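Local structure of AlkZ (Streptomyces sahachiroi, 5UUJ) at residues R66-L71 with L83-P88; S103-S108 with V115-V120; E225-W230 with P239-W244; Q289-P294 with S318-K323. The protein belongs to the AlkZ-like DNA glycosylase family, a group within the helix-turn-helix clan of proteins. One frame throughout, in Å; residues are numbered along the deposited sequence.

Contact 1 (R66-L71 with L83-P88); sequences REVADL and LHLLRP
Leu85 and Val68 meet where the middle strand of a small antiparallel sheet, 83-86, faces the last turn of helix 62-69; their CA atoms lie 9.0 Å apart. The CB of Leu85 points at the helix. Its branch atom CD2 touches CG2 of Val68 at 4.0 Å, the two side chains crossing at about a right angle. Val68 offers this methyl because CG1 is anti to its backbone N (chi1 164°), which turns CG1 beside the carbonyl carbon and CG2 beside N. Trp45 of helix 45-53 packs on both residues. Three residues on, where the chain has left the strand, Pro88 brings its ring atom CG to within 4.0 Å of the carbonyl O of Leu71. Leu71, with phi at 65°, is the C-prime residue of the Schellman motif that ends the helix, and Phe194 of helix 190-194 touches both Leu71 and Pro88. With just 93 Å² buried, one touch methyl to methyl and the other ring carbon to carbonyl oxygen, the contact rests on van der Waals fit, without directional polar bonds between the segments.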
loop_
_atom_site.group_PDB
_atom_site.type_symbol
_atom_site.label_atom_id
_atom_site.label_comp_id
_atom_site.label_asym_id
_atom_site.label_seq_id
_atom_site.Cartn_x
_atom_site.Cartn_y
_atom_site.Cartn_z
ATOM N N ARG A 66 -1.190 15.005 -10.760
ATOM C CA ARG A 66 -1.478 15.108 -12.193
ATOM C C ARG A 66 -2.072 13.806 -12.725
ATOM O O ARG A 66 -3.015 13.820 -13.518
ATOM C CB ARG A 66 -0.218 15.463 -12.992
ATOM C CG ARG A 66 0.314 16.872 -12.752
ATOM C CD ARG A 66 1.329 17.278 -13.819
ATOM N NE ARG A 66 2.346 16.251 -14.049
ATOM C CZ ARG A 66 3.529 16.201 -13.438
ATOM N NH1 ARG A 66 3.871 17.119 -12.544
ATOM N NH2 ARG A 66 4.377 15.223 -13.721
ATOM N N GLU A 67 -1.523 12.684 -12.282
ATOM C CA GLU A 67 -1.958 11.385 -12.778
ATOM C C GLU A 67 -3.263 10.938 -12.112
ATOM O O GLU A 67 -3.991 10.109 -12.655
ATOM C CB GLU A 67 -0.840 10.354 -12.584
ATOM C CG GLU A 67 0.328 10.600 -13.548
ATOM C CD GLU A 67 1.439 9.574 -13.459
ATOM O OE1 GLU A 67 1.161 8.366 -13.623
ATOM O OE2 GLU A 67 2.602 9.983 -13.241
ATOM N N VAL A 68 -3.571 11.507 -10.950
ATOM C CA VAL A 68 -4.890 11.334 -10.349
ATOM C C VAL A 68 -5.891 12.161 -11.151
ATOM O O VAL A 68 -7.017 11.728 -11.392
ATOM C CB VAL A 68 -4.906 11.755 -8.854
ATOM C CG1 VAL A 68 -6.334 11.949 -8.338
ATOM C CG2 VAL A 68 -4.179 10.722 -8.002
ATOM N N ALA A 69 -5.460 13.343 -11.582
ATOM C CA ALA A 69 -6.328 14.253 -12.322
ATOM C C ALA A 69 -6.687 13.706 -13.702
ATOM O O ALA A 69 -7.838 13.816 -14.123
ATOM C CB ALA A 69 -5.674 15.620 -12.454
ATOM N N ASP A 70 -5.714 13.124 -14.406
ATOM C CA ASP A 70 -5.981 12.566 -15.735
ATOM C C ASP A 70 -6.450 11.111 -15.635
ATOM O O ASP A 70 -6.504 10.398 -16.636
ATOM C CB ASP A 70 -4.746 12.684 -16.655
ATOM C CG ASP A 70 -3.534 11.896 -16.160
ATOM O OD1 ASP A 70 -3.695 10.830 -15.529
ATOM O OD2 ASP A 70 -2.396 12.344 -16.433
ATOM N N LEU A 71 -6.777 10.688 -14.416
ATOM C CA LEU A 71 -7.451 9.416 -14.162
ATOM C C LEU A 71 -6.615 8.196 -14.544
ATOM O O LEU A 71 -7.163 7.158 -14.920
ATOM C CB LEU A 71 -8.792 9.373 -14.904
ATOM C CG LEU A 71 -9.740 10.544 -14.626
ATOM C CD1 LEU A 71 -10.966 10.467 -15.522
ATOM C CD2 LEU A 71 -10.152 10.585 -13.158
ATOM N N LEU A 83 -6.926 2.996 2.713
ATOM C CA LEU A 83 -6.962 3.755 1.471
ATOM C C LEU A 83 -5.649 3.635 0.705
ATOM O O LEU A 83 -4.584 3.934 1.243
ATOM C CB LEU A 83 -7.262 5.224 1.769
ATOM C CG LEU A 83 -7.501 6.133 0.565
ATOM C CD1 LEU A 83 -8.766 5.717 -0.168
ATOM C CD2 LEU A 83 -7.582 7.585 1.013
ATOM N N HIS A 84 -5.743 3.200 -0.550
ATOM C CA HIS A 84 -4.580 3.002 -1.412
ATOM C C HIS A 84 -4.710 3.755 -2.726
ATOM O O HIS A 84 -5.811 3.909 -3.257
ATOM C CB HIS A 84 -4.392 1.518 -1.740
ATOM C CG HIS A 84 -3.621 0.745 -0.716
ATOM N ND1 HIS A 84 -4.205 0.211 0.411
ATOM C CD2 HIS A 84 -2.317 0.379 -0.675
ATOM C CE1 HIS A 84 -3.288 -0.434 1.116
ATOM N NE2 HIS A 84 -2.137 -0.345 0.476
ATOM N N LEU A 85 -3.578 4.211 -3.252
ATOM C CA LEU A 85 -3.474 4.542 -4.667
ATOM C C LEU A 85 -3.303 3.239 -5.437
ATOM O O LEU A 85 -2.554 2.362 -5.008
ATOM C CB LEU A 85 -2.294 5.479 -4.942
ATOM C CG LEU A 85 -2.475 6.970 -4.644
ATOM C CD1 LEU A 85 -1.129 7.666 -4.620
ATOM C CD2 LEU A 85 -3.382 7.623 -5.676
ATOM N N LEU A 86 -4.010 3.107 -6.556
ATOM C CA LEU A 86 -3.863 1.953 -7.441
ATOM C C LEU A 86 -4.006 2.376 -8.896
ATOM O O LEU A 86 -4.651 3.382 -9.196
ATOM C CB LEU A 86 -4.907 0.879 -7.119
ATOM C CG LEU A 86 -4.842 0.214 -5.742
ATOM C CD1 LEU A 86 -6.116 -0.568 -5.480
ATOM C CD2 LEU A 86 -3.637 -0.698 -5.640
ATOM N N ARG A 87 -3.402 1.609 -9.797
ATOM C CA ARG A 87 -3.676 1.763 -11.219
ATOM C C ARG A 87 -5.044 1.147 -11.488
ATOM O O ARG A 87 -5.263 -0.012 -11.142
ATOM C CB ARG A 87 -2.610 1.084 -12.080
ATOM C CG ARG A 87 -1.243 1.744 -12.036
ATOM C CD ARG A 87 -0.350 1.225 -13.151
ATOM N NE ARG A 87 -0.823 1.652 -14.469
ATOM C CZ ARG A 87 -0.751 0.919 -15.578
ATOM N NH1 ARG A 87 -0.227 -0.302 -15.556
ATOM N NH2 ARG A 87 -1.212 1.406 -16.722
ATOM N N PRO A 88 -5.972 1.917 -12.090
ATOM C CA PRO A 88 -7.328 1.392 -12.295
ATOM C C PRO A 88 -7.356 0.063 -13.050
ATOM O O PRO A 88 -8.164 -0.802 -12.712
ATOM C CB PRO A 88 -8.016 2.495 -13.110
ATOM C CG PRO A 88 -7.260 3.726 -12.803
ATOM C CD PRO A 88 -5.843 3.301 -12.582
#

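Contact 2 (S103-S108 with V115-V120); sequences SWLKPS and VTPRQV
Leu105, closing a short 3-10 turn, and Pro117, opening helix 117-130, bring their CA atoms within 5.9 Å. CD2 of Leu105 rests on CB of Pro117 at 3.8 Å. Beside this pair, Val120 packs against the five-membered ring of Trp104 at a slant, its CG1 lying 3.7 Å from the ring atom CD1. Trp104 has CG between its backbone N and carbonyl carbon (chi1 68°), which swings the indole toward the helix. Two waters bridge the polar groups. One donates to Trp104 O at 2.9 Å and to Val115 O. The other lies in the indole plane, accepting from Trp104 NE1 at 2.8 Å and donating to Pro117 O. The helix start itself is fixed by a capping box: Gln119 N gives to Thr116 OG1, and Thr116 N-H points almost straight (178°) at an in-plane lone pair of Gln119 OE1. Helix 162-172 backs the contact, with Arg172 touching both Trp104 and Val120 and Pro168 touching the indole, while Lys106 occupies the N-cap position of helix 107-113.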
loop_
_atom_site.group_PDB
_atom_site.type_symbol
_atom_site.label_atom_id
_atom_site.label_comp_id
_atom_site.label_asym_id
_atom_site.label_seq_id
_atom_site.Cartn_x
_atom_site.Cartn_y
_atom_site.Cartn_z
ATOM N N SER A 103 -14.942 -10.142 5.382
ATOM C CA SER A 103 -14.798 -9.615 6.734
ATOM C C SER A 103 -16.119 -9.105 7.301
ATOM O O SER A 103 -16.347 -9.160 8.510
ATOM C CB SER A 103 -13.769 -8.488 6.754
ATOM O OG SER A 103 -14.230 -7.380 6.002
ATOM N N TRP A 104 -16.981 -8.605 6.423
ATOM C CA TRP A 104 -18.243 -8.013 6.842
ATOM C C TRP A 104 -19.298 -9.076 7.145
ATOM O O TRP A 104 -20.397 -8.757 7.599
ATOM C CB TRP A 104 -18.758 -7.053 5.769
ATOM C CG TRP A 104 -19.188 -7.742 4.510
ATOM C CD1 TRP A 104 -20.457 -8.126 4.178
ATOM C CD2 TRP A 104 -18.352 -8.137 3.414
ATOM N NE1 TRP A 104 -20.463 -8.733 2.946
ATOM C CE2 TRP A 104 -19.184 -8.751 2.455
ATOM C CE3 TRP A 104 -16.983 -8.027 3.149
ATOM C CZ2 TRP A 104 -18.691 -9.257 1.254
ATOM C CZ3 TRP A 104 -16.495 -8.532 1.955
ATOM C CH2 TRP A 104 -17.348 -9.139 1.021
ATOM N N LEU A 105 -18.960 -10.338 6.895
ATOM C CA LEU A 105 -19.872 -11.442 7.168
ATOM C C LEU A 105 -19.770 -11.900 8.621
ATOM O O LEU A 105 -20.648 -12.607 9.119
ATOM C CB LEU A 105 -19.584 -12.622 6.237
ATOM C CG LEU A 105 -19.775 -12.389 4.737
ATOM C CD1 LEU A 105 -19.422 -13.652 3.975
ATOM C CD2 LEU A 105 -21.200 -11.953 4.421
ATOM N N LYS A 106 -18.698 -11.501 9.297
ATOM C CA LYS A 106 -18.485 -11.921 10.674
ATOM C C LYS A 106 -19.488 -11.240 11.606
ATOM O O LYS A 106 -19.776 -10.055 11.442
ATOM C CB LYS A 106 -17.052 -11.614 11.115
ATOM C CG LYS A 106 -16.010 -12.488 10.420
ATOM C CD LYS A 106 -14.667 -12.504 11.148
ATOM C CE LYS A 106 -13.751 -11.374 10.705
ATOM N NZ LYS A 106 -12.322 -11.664 11.031
ATOM N N PRO A 107 -20.038 -11.995 12.576
ATOM C CA PRO A 107 -20.932 -11.409 13.583
ATOM C C PRO A 107 -20.370 -10.134 14.215
ATOM O O PRO A 107 -21.110 -9.169 14.392
ATOM C CB PRO A 107 -21.057 -12.528 14.622
ATOM C CG PRO A 107 -20.917 -13.780 13.824
ATOM C CD PRO A 107 -19.943 -13.462 12.718
ATOM N N SER A 108 -19.077 -10.132 14.529
ATOM C CA SER A 108 -18.441 -8.978 15.157
ATOM C C SER A 108 -18.549 -7.717 14.290
ATOM O O SER A 108 -18.729 -6.618 14.809
ATOM C CB SER A 108 -16.968 -9.284 15.468
ATOM O OG SER A 108 -16.256 -9.672 14.304
ATOM N N VAL A 115 -25.069 -3.082 10.334
ATOM C CA VAL A 115 -25.507 -3.425 8.981
ATOM C C VAL A 115 -25.366 -4.927 8.750
ATOM O O VAL A 115 -24.292 -5.493 8.956
ATOM C CB VAL A 115 -24.692 -2.667 7.909
ATOM C CG1 VAL A 115 -25.306 -2.862 6.526
ATOM C CG2 VAL A 115 -24.613 -1.190 8.246
ATOM N N THR A 116 -26.445 -5.569 8.320
ATOM C CA THR A 116 -26.429 -7.008 8.093
ATOM C C THR A 116 -25.792 -7.332 6.739
ATOM O O THR A 116 -25.652 -6.451 5.896
ATOM C CB THR A 116 -27.849 -7.602 8.139
ATOM O OG1 THR A 116 -28.589 -7.176 6.989
ATOM C CG2 THR A 116 -28.574 -7.168 9.409
ATOM N N PRO A 117 -25.394 -8.600 6.534
ATOM C CA PRO A 117 -24.861 -9.021 5.232
ATOM C C PRO A 117 -25.865 -8.814 4.099
ATOM O O PRO A 117 -25.476 -8.419 2.997
ATOM C CB PRO A 117 -24.564 -10.511 5.436
ATOM C CG PRO A 117 -24.362 -10.658 6.903
ATOM C CD PRO A 117 -25.298 -9.673 7.538
ATOM N N ARG A 118 -27.138 -9.080 4.369
ATOM C CA ARG A 118 -28.187 -8.843 3.383
ATOM C C ARG A 118 -28.182 -7.376 2.976
ATOM O O ARG A 118 -28.272 -7.044 1.793
ATOM C CB ARG A 118 -29.560 -9.234 3.936
ATOM C CG ARG A 118 -30.716 -9.015 2.964
ATOM C CD ARG A 118 -30.720 -10.050 1.853
ATOM N NE ARG A 118 -31.499 -9.612 0.695
ATOM C CZ ARG A 118 -30.988 -9.031 -0.390
ATOM N NH1 ARG A 118 -29.682 -8.810 -0.491
ATOM N NH2 ARG A 118 -31.789 -8.670 -1.385
ATOM N N GLN A 119 -28.067 -6.504 3.970
ATOM C CA GLN A 119 -28.090 -5.067 3.737
ATOM C C GLN A 119 -26.837 -4.568 3.021
ATOM O O GLN A 119 -26.895 -3.587 2.285
ATOM C CB GLN A 119 -28.264 -4.329 5.060
ATOM C CG GLN A 119 -29.688 -4.348 5.575
ATOM C CD GLN A 119 -29.796 -3.844 6.996
ATOM O OE1 GLN A 119 -28.881 -4.013 7.799
ATOM N NE2 GLN A 119 -30.922 -3.216 7.315
ATOM N N VAL A 120 -25.705 -5.231 3.239
ATOM C CA VAL A 120 -24.481 -4.873 2.527
ATOM C C VAL A 120 -24.679 -5.125 1.033
ATOM O O VAL A 120 -24.281 -4.309 0.204
ATOM C CB VAL A 120 -23.256 -5.662 3.050
ATOM C CG1 VAL A 120 -22.051 -5.492 2.129
ATOM C CG2 VAL A 120 -22.896 -5.208 4.455
HETATM O O HOH W 1 -23.017 -7.733 8.450
HETATM O O HOH W 2 -22.943 -9.631 2.069
#

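Contact 3 (E225-W230 with P239-W244); sequences ETFDRW and PKLRKW
Leu241 reaches across to Asp228 and Phe227 between two successive helices, 224-232 and 238-248. With helix 204-219 before them and strands 252-257 and 260-265 after them, their order is consistent with a winged-helix unit in which this pair would form the helix-turn-helix. The tight part centres on one leucine. Leu241 CD1 lies 3.5 Å from Asp228 OD2 and 3.8 Å from Asp228 CB, so the methyl lies against the flank of the acid, the two side chains crossing at about a right angle; the CA atoms of the two residues are 8.2 Å apart. Asp228 has CG anti to its backbone N (chi1 -164°), which extends the carboxylate toward the other helix. Its polar work is done elsewhere: OD1 is hydrogen-bonded to Thr236 OG1 and Ser232 OG, near the loop joining the helices, and OD2 also bonds outside the two segments, so this buried acid probably steadies the turn while its flank packs on leucine. The second branch, Leu241 CD2, meets the edge of the Phe227 ring near its plane, 4.3 Å from Phe227 CD2. Packing then loosens: Trp244 CE3 stops 5.0 Å from Phe227 CE2, and helices 91-100 and 204-219 cover the indole instead. On the solvent side, Glu225 points its CB away from the other helix. Within helix 238-248, Lys240 CG sits 3.3 Å above the plane of the Trp244 ring, offset toward its rim.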
loop_
_atom_site.group_PDB
_atom_site.type_symbol
_atom_site.label_atom_id
_atom_site.label_comp_id
_atom_site.label_asym_id
_atom_site.label_seq_id
_atom_site.Cartn_x
_atom_site.Cartn_y
_atom_site.Cartn_z
ATOM N N GLU A 225 2.519 -16.662 4.903
ATOM C CA GLU A 225 2.063 -15.899 6.061
ATOM C C GLU A 225 2.316 -14.408 5.874
ATOM O O GLU A 225 1.455 -13.575 6.161
ATOM C CB GLU A 225 2.762 -16.388 7.333
ATOM C CG GLU A 225 2.389 -15.605 8.585
ATOM C CD GLU A 225 2.975 -16.200 9.852
ATOM O OE1 GLU A 225 3.743 -17.183 9.756
ATOM O OE2 GLU A 225 2.668 -15.683 10.949
ATOM N N THR A 226 3.509 -14.085 5.394
ATOM C CA THR A 226 3.907 -12.702 5.167
ATOM C C THR A 226 3.025 -12.057 4.103
ATOM O O THR A 226 2.639 -10.894 4.228
ATOM C CB THR A 226 5.383 -12.621 4.748
ATOM O OG1 THR A 226 6.205 -13.068 5.834
ATOM C CG2 THR A 226 5.776 -11.201 4.370
ATOM N N PHE A 227 2.700 -12.819 3.064
ATOM C CA PHE A 227 1.847 -12.323 1.995
ATOM C C PHE A 227 0.459 -11.947 2.509
ATOM O O PHE A 227 -0.044 -10.860 2.221
ATOM C CB PHE A 227 1.719 -13.363 0.883
ATOM C CG PHE A 227 0.631 -13.053 -0.105
ATOM C CD1 PHE A 227 0.825 -12.103 -1.092
ATOM C CD2 PHE A 227 -0.587 -13.706 -0.040
ATOM C CE1 PHE A 227 -0.174 -11.813 -1.999
ATOM C CE2 PHE A 227 -1.591 -13.421 -0.948
ATOM C CZ PHE A 227 -1.381 -12.472 -1.928
ATOM N N ASP A 228 -0.154 -12.845 3.274
ATOM C CA ASP A 228 -1.524 -12.641 3.727
ATOM C C ASP A 228 -1.572 -11.621 4.865
ATOM O O ASP A 228 -2.611 -11.013 5.112
ATOM C CB ASP A 228 -2.150 -13.970 4.165
ATOM C CG ASP A 228 -3.670 -13.903 4.265
ATOM O OD1 ASP A 228 -4.296 -13.171 3.469
ATOM O OD2 ASP A 228 -4.242 -14.592 5.132
ATOM N N ARG A 229 -0.447 -11.427 5.549
ATOM C CA ARG A 229 -0.352 -10.364 6.545
ATOM C C ARG A 229 -0.430 -9.003 5.858
ATOM O O ARG A 229 -1.158 -8.112 6.297
ATOM C CB ARG A 229 0.942 -10.464 7.353
ATOM C CG ARG A 229 1.071 -9.352 8.393
ATOM C CD ARG A 229 2.161 -9.622 9.402
ATOM N NE ARG A 229 3.492 -9.473 8.816
ATOM C CZ ARG A 229 4.482 -10.356 8.931
ATOM N NH1 ARG A 229 4.316 -11.483 9.616
ATOM N NH2 ARG A 229 5.651 -10.110 8.354
ATOM N N TRP A 230 0.333 -8.851 4.781
ATOM C CA TRP A 230 0.276 -7.648 3.960
ATOM C C TRP A 230 -1.114 -7.465 3.354
ATOM O O TRP A 230 -1.672 -6.370 3.380
ATOM C CB TRP A 230 1.330 -7.712 2.852
ATOM C CG TRP A 230 1.095 -6.742 1.742
ATOM C CD1 TRP A 230 1.421 -5.417 1.728
ATOM C CD2 TRP A 230 0.488 -7.020 0.473
ATOM N NE1 TRP A 230 1.050 -4.851 0.532
ATOM C CE2 TRP A 230 0.477 -5.814 -0.256
ATOM C CE3 TRP A 230 -0.046 -8.170 -0.116
ATOM C CZ2 TRP A 230 -0.049 -5.724 -1.542
ATOM C CZ3 TRP A 230 -0.566 -8.080 -1.395
ATOM C CH2 TRP A 230 -0.564 -6.864 -2.094
ATOM N N PRO A 239 -6.046 -22.975 3.974
ATOM C CA PRO A 239 -6.091 -23.966 2.890
ATOM C C PRO A 239 -6.167 -23.323 1.502
ATOM O O PRO A 239 -5.545 -23.812 0.558
ATOM C CB PRO A 239 -7.367 -24.758 3.191
ATOM C CG PRO A 239 -7.549 -24.635 4.655
ATOM C CD PRO A 239 -7.029 -23.277 5.032
ATOM N N LYS A 240 -6.924 -22.236 1.389
ATOM C CA LYS A 240 -7.069 -21.530 0.120
ATOM C C LYS A 240 -5.729 -20.948 -0.331
ATOM O O LYS A 240 -5.357 -21.055 -1.500
ATOM C CB LYS A 240 -8.128 -20.426 0.247
ATOM C CG LYS A 240 -8.312 -19.562 -0.993
ATOM C CD LYS A 240 -8.972 -20.329 -2.128
ATOM C CE LYS A 240 -10.492 -20.283 -2.031
ATOM N NZ LYS A 240 -11.132 -21.046 -3.142
ATOM N N LEU A 241 -5.007 -20.337 0.603
ATOM C CA LEU A 241 -3.678 -19.792 0.327
ATOM C C LEU A 241 -2.712 -20.863 -0.167
ATOM O O LEU A 241 -1.909 -20.622 -1.070
ATOM C CB LEU A 241 -3.102 -19.139 1.579
ATOM C CG LEU A 241 -3.773 -17.843 2.020
ATOM C CD1 LEU A 241 -3.395 -17.520 3.453
ATOM C CD2 LEU A 241 -3.382 -16.710 1.089
ATOM N N ARG A 242 -2.788 -22.041 0.441
ATOM C CA ARG A 242 -1.923 -23.150 0.071
ATOM C C ARG A 242 -2.154 -23.548 -1.384
ATOM O O ARG A 242 -1.204 -23.800 -2.123
ATOM C CB ARG A 242 -2.165 -24.346 0.996
ATOM C CG ARG A 242 -1.364 -25.587 0.633
ATOM C CD ARG A 242 -1.724 -26.759 1.531
ATOM N NE ARG A 242 -1.091 -26.657 2.843
ATOM C CZ ARG A 242 -1.196 -27.577 3.797
ATOM N NH1 ARG A 242 -1.916 -28.673 3.596
ATOM N NH2 ARG A 242 -0.580 -27.401 4.957
ATOM N N LYS A 243 -3.419 -23.598 -1.789
ATOM C CA LYS A 243 -3.768 -23.952 -3.159
ATOM C C LYS A 243 -3.297 -22.881 -4.142
ATOM O O LYS A 243 -2.762 -23.199 -5.203
ATOM C CB LYS A 243 -5.278 -24.154 -3.296
ATOM C CG LYS A 243 -5.685 -24.864 -4.579
ATOM C CD LYS A 243 -6.706 -24.065 -5.381
ATOM C CE LYS A 243 -8.041 -23.948 -4.657
ATOM N NZ LYS A 243 -9.018 -23.136 -5.436
ATOM N N TRP A 244 -3.499 -21.615 -3.786
ATOM C CA TRP A 244 -3.095 -20.504 -4.643
ATOM C C TRP A 244 -1.612 -20.570 -4.981
ATOM O O TRP A 244 -1.229 -20.480 -6.147
ATOM C CB TRP A 244 -3.405 -19.167 -3.972
ATOM C CG TRP A 244 -4.855 -18.809 -3.962
ATOM C CD1 TRP A 244 -5.861 -19.418 -4.657
ATOM C CD2 TRP A 244 -5.466 -17.752 -3.216
ATOM N NE1 TRP A 244 -7.059 -18.801 -4.391
ATOM C CE2 TRP A 244 -6.843 -17.776 -3.507
ATOM C CE3 TRP A 244 -4.979 -16.785 -2.330
ATOM C CZ2 TRP A 244 -7.741 -16.873 -2.942
ATOM C CZ3 TRP A 244 -5.873 -15.890 -1.770
ATOM C CH2 TRP A 244 -7.238 -15.940 -2.077
#

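Contact 4 (Q289-P294 with S318-K323); sequences QYLLGP and SPVVVK
Leu291 and Val320 supply the aliphatic part of this buried contact, in which the short helix 289-292 lies over one face of strand 320-323. They reach toward each other tip to tip, Leu291 CD1 stopping 3.9 Å from Val320 CG1, with their CA atoms 8.9 Å apart. Leu291 holds a chi1 of -113°, well away from a staggered value, which suggests some torsional cost in bringing CD1 to the valine. The aromatic-aliphatic part comes from Tyr290 and Val322. Here the CA atoms are 9.7 Å apart, and the phenol ring spans the gap: its CE2 lies 4.2 Å from Val322 CG1, which approaches at a slant. CG of Tyr290 is anti to the backbone N (chi1 180°), sending the ring outward from the helix toward the strand. Val320 and Val322, two apart on the strand, both point their CB atoms at the helix, as alternation along a strand requires. Polar bonds serve the margins. Tyr290 OH is hydrogen-bonded to Gly325 O, in the turn after the strand, which fixes the far end of the ring, and Tyr290 N is bonded to Asp288 OD2 just before the helix. Strand 320-323 runs between 281-284 and 326-334 in a five-stranded mixed sheet; helix 9-19 packs on the same cluster, its Met17 touching both Tyr290 and Val322, and Leu284 of strand 281-284 does likewise.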
loop_
_atom_site.group_PDB
_atom_site.type_symbol
_atom_site.label_atom_id
_atom_site.label_comp_id
_atom_site.label_asym_id
_atom_site.label_seq_id
_atom_site.Cartn_x
_atom_site.Cartn_y
_atom_site.Cartn_z
ATOM N N GLN A 289 6.159 1.797 1.511
ATOM C CA GLN A 289 5.935 0.433 1.056
ATOM C C GLN A 289 7.138 -0.483 1.274
ATOM O O GLN A 289 6.968 -1.695 1.400
ATOM C CB GLN A 289 5.554 0.436 -0.425
ATOM C CG GLN A 289 4.150 0.954 -0.705
ATOM C CD GLN A 289 3.067 0.086 -0.083
ATOM O OE1 GLN A 289 2.789 -1.016 -0.556
ATOM N NE2 GLN A 289 2.454 0.581 0.985
ATOM N N TYR A 290 8.344 0.077 1.312
ATOM C CA TYR A 290 9.527 -0.739 1.580
ATOM C C TYR A 290 9.363 -1.452 2.919
ATOM O O TYR A 290 9.811 -2.587 3.095
ATOM C CB TYR A 290 10.808 0.101 1.586
ATOM C CG TYR A 290 12.035 -0.733 1.869
ATOM C CD1 TYR A 290 12.632 -1.488 0.866
ATOM C CD2 TYR A 290 12.580 -0.795 3.145
ATOM C CE1 TYR A 290 13.744 -2.271 1.125
ATOM C CE2 TYR A 290 13.688 -1.571 3.412
ATOM C CZ TYR A 290 14.268 -2.307 2.398
ATOM O OH TYR A 290 15.375 -3.083 2.658
ATOM N N LEU A 291 8.703 -0.772 3.850
ATOM C CA LEU A 291 8.417 -1.318 5.170
ATOM C C LEU A 291 7.146 -2.154 5.183
ATOM O O LEU A 291 7.125 -3.261 5.725
ATOM C CB LEU A 291 8.276 -0.184 6.188
ATOM C CG LEU A 291 9.322 -0.058 7.293
ATOM C CD1 LEU A 291 8.946 1.100 8.198
ATOM C CD2 LEU A 291 9.448 -1.341 8.100
ATOM N N LEU A 292 6.083 -1.613 4.596
ATOM C CA LEU A 292 4.757 -2.210 4.720
ATOM C C LEU A 292 4.601 -3.477 3.888
ATOM O O LEU A 292 3.739 -4.307 4.176
ATOM C CB LEU A 292 3.678 -1.200 4.323
ATOM C CG LEU A 292 3.570 0.065 5.180
ATOM C CD1 LEU A 292 2.351 0.870 4.751
ATOM C CD2 LEU A 292 3.505 -0.255 6.668
ATOM N N GLY A 293 5.430 -3.627 2.862
ATOM C CA GLY A 293 5.406 -4.830 2.051
ATOM C C GLY A 293 5.685 -6.054 2.907
ATOM O O GLY A 293 4.799 -6.878 3.121
ATOM N N PRO A 294 6.923 -6.176 3.408
ATOM C CA PRO A 294 7.269 -7.286 4.304
ATOM C C PRO A 294 6.601 -7.167 5.671
ATOM O O PRO A 294 6.469 -8.167 6.377
ATOM C CB PRO A 294 8.795 -7.177 4.439
ATOM C CG PRO A 294 9.235 -6.301 3.317
ATOM C CD PRO A 294 8.100 -5.360 3.071
ATOM N N SER A 318 6.460 5.805 11.184
ATOM C CA SER A 318 7.387 6.924 11.052
ATOM C C SER A 318 8.217 6.853 9.775
ATOM O O SER A 318 8.400 5.776 9.209
ATOM C CB SER A 318 8.337 6.979 12.252
ATOM O OG SER A 318 7.625 7.025 13.475
ATOM N N PRO A 319 8.724 8.010 9.318
ATOM C CA PRO A 319 9.780 7.971 8.304
ATOM C C PRO A 319 10.991 7.243 8.868
ATOM O O PRO A 319 11.235 7.356 10.070
ATOM C CB PRO A 319 10.080 9.452 8.035
ATOM C CG PRO A 319 8.865 10.191 8.514
ATOM C CD PRO A 319 8.332 9.388 9.661
ATOM N N VAL A 320 11.727 6.512 8.037
ATOM C CA VAL A 320 12.814 5.680 8.534
ATOM C C VAL A 320 14.126 5.920 7.808
ATOM O O VAL A 320 14.156 6.296 6.632
ATOM C CB VAL A 320 12.468 4.176 8.431
ATOM C CG1 VAL A 320 11.392 3.811 9.442
ATOM C CG2 VAL A 320 12.032 3.813 7.014
ATOM N N VAL A 321 15.210 5.711 8.547
ATOM C CA VAL A 321 16.551 5.678 7.993
ATOM C C VAL A 321 16.901 4.230 7.693
ATOM O O VAL A 321 16.963 3.401 8.604
ATOM C CB VAL A 321 17.587 6.268 8.966
ATOM C CG1 VAL A 321 18.961 6.353 8.305
ATOM C CG2 VAL A 321 17.138 7.631 9.456
ATOM N N VAL A 322 17.117 3.923 6.421
ATOM C CA VAL A 322 17.506 2.578 6.015
ATOM C C VAL A 322 18.995 2.543 5.682
ATOM O O VAL A 322 19.467 3.298 4.831
ATOM C CB VAL A 322 16.688 2.097 4.804
ATOM C CG1 VAL A 322 17.036 0.657 4.467
ATOM C CG2 VAL A 322 15.198 2.218 5.089
ATOM N N LYS A 323 19.728 1.672 6.371
ATOM C CA LYS A 323 21.151 1.471 6.115
ATOM C C LYS A 323 21.424 0.006 5.798
ATOM O O LYS A 323 21.126 -0.878 6.600
ATOM C CB LYS A 323 21.994 1.915 7.314
ATOM C CG LYS A 323 23.489 1.661 7.132
ATOM C CD LYS A 323 24.323 2.401 8.163
ATOM C CE LYS A 323 25.815 2.229 7.898
ATOM N NZ LYS A 323 26.261 0.813 8.043
#

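Overall arrangement
The four contacts join different helices and strands and follow one another along the chain. Contacts 3 and 4 are buried, whereas contacts 1 and 2 are partly buried; contact 2 lies furthest out, about 25 Å from the centre of the chain to its own centre. Chemistry follows place: contacts 1 and 4 set a helix against a sheet mainly through apolar side chains, contact 1 adding a carbonyl oxygen against a proline ring, contact 3 pairs two helices around a leucine and a buried acid, and the outlying contact 2 adds water bridges. Contacts 3 and 4 also touch: Arg229 NH2 probably hydrogen-bonds to Pro294 O at 2.9 Å, linking the helical pair to the sheet-bearing region. Contacts 1 and 4 lie on opposite sides of the chain's centre.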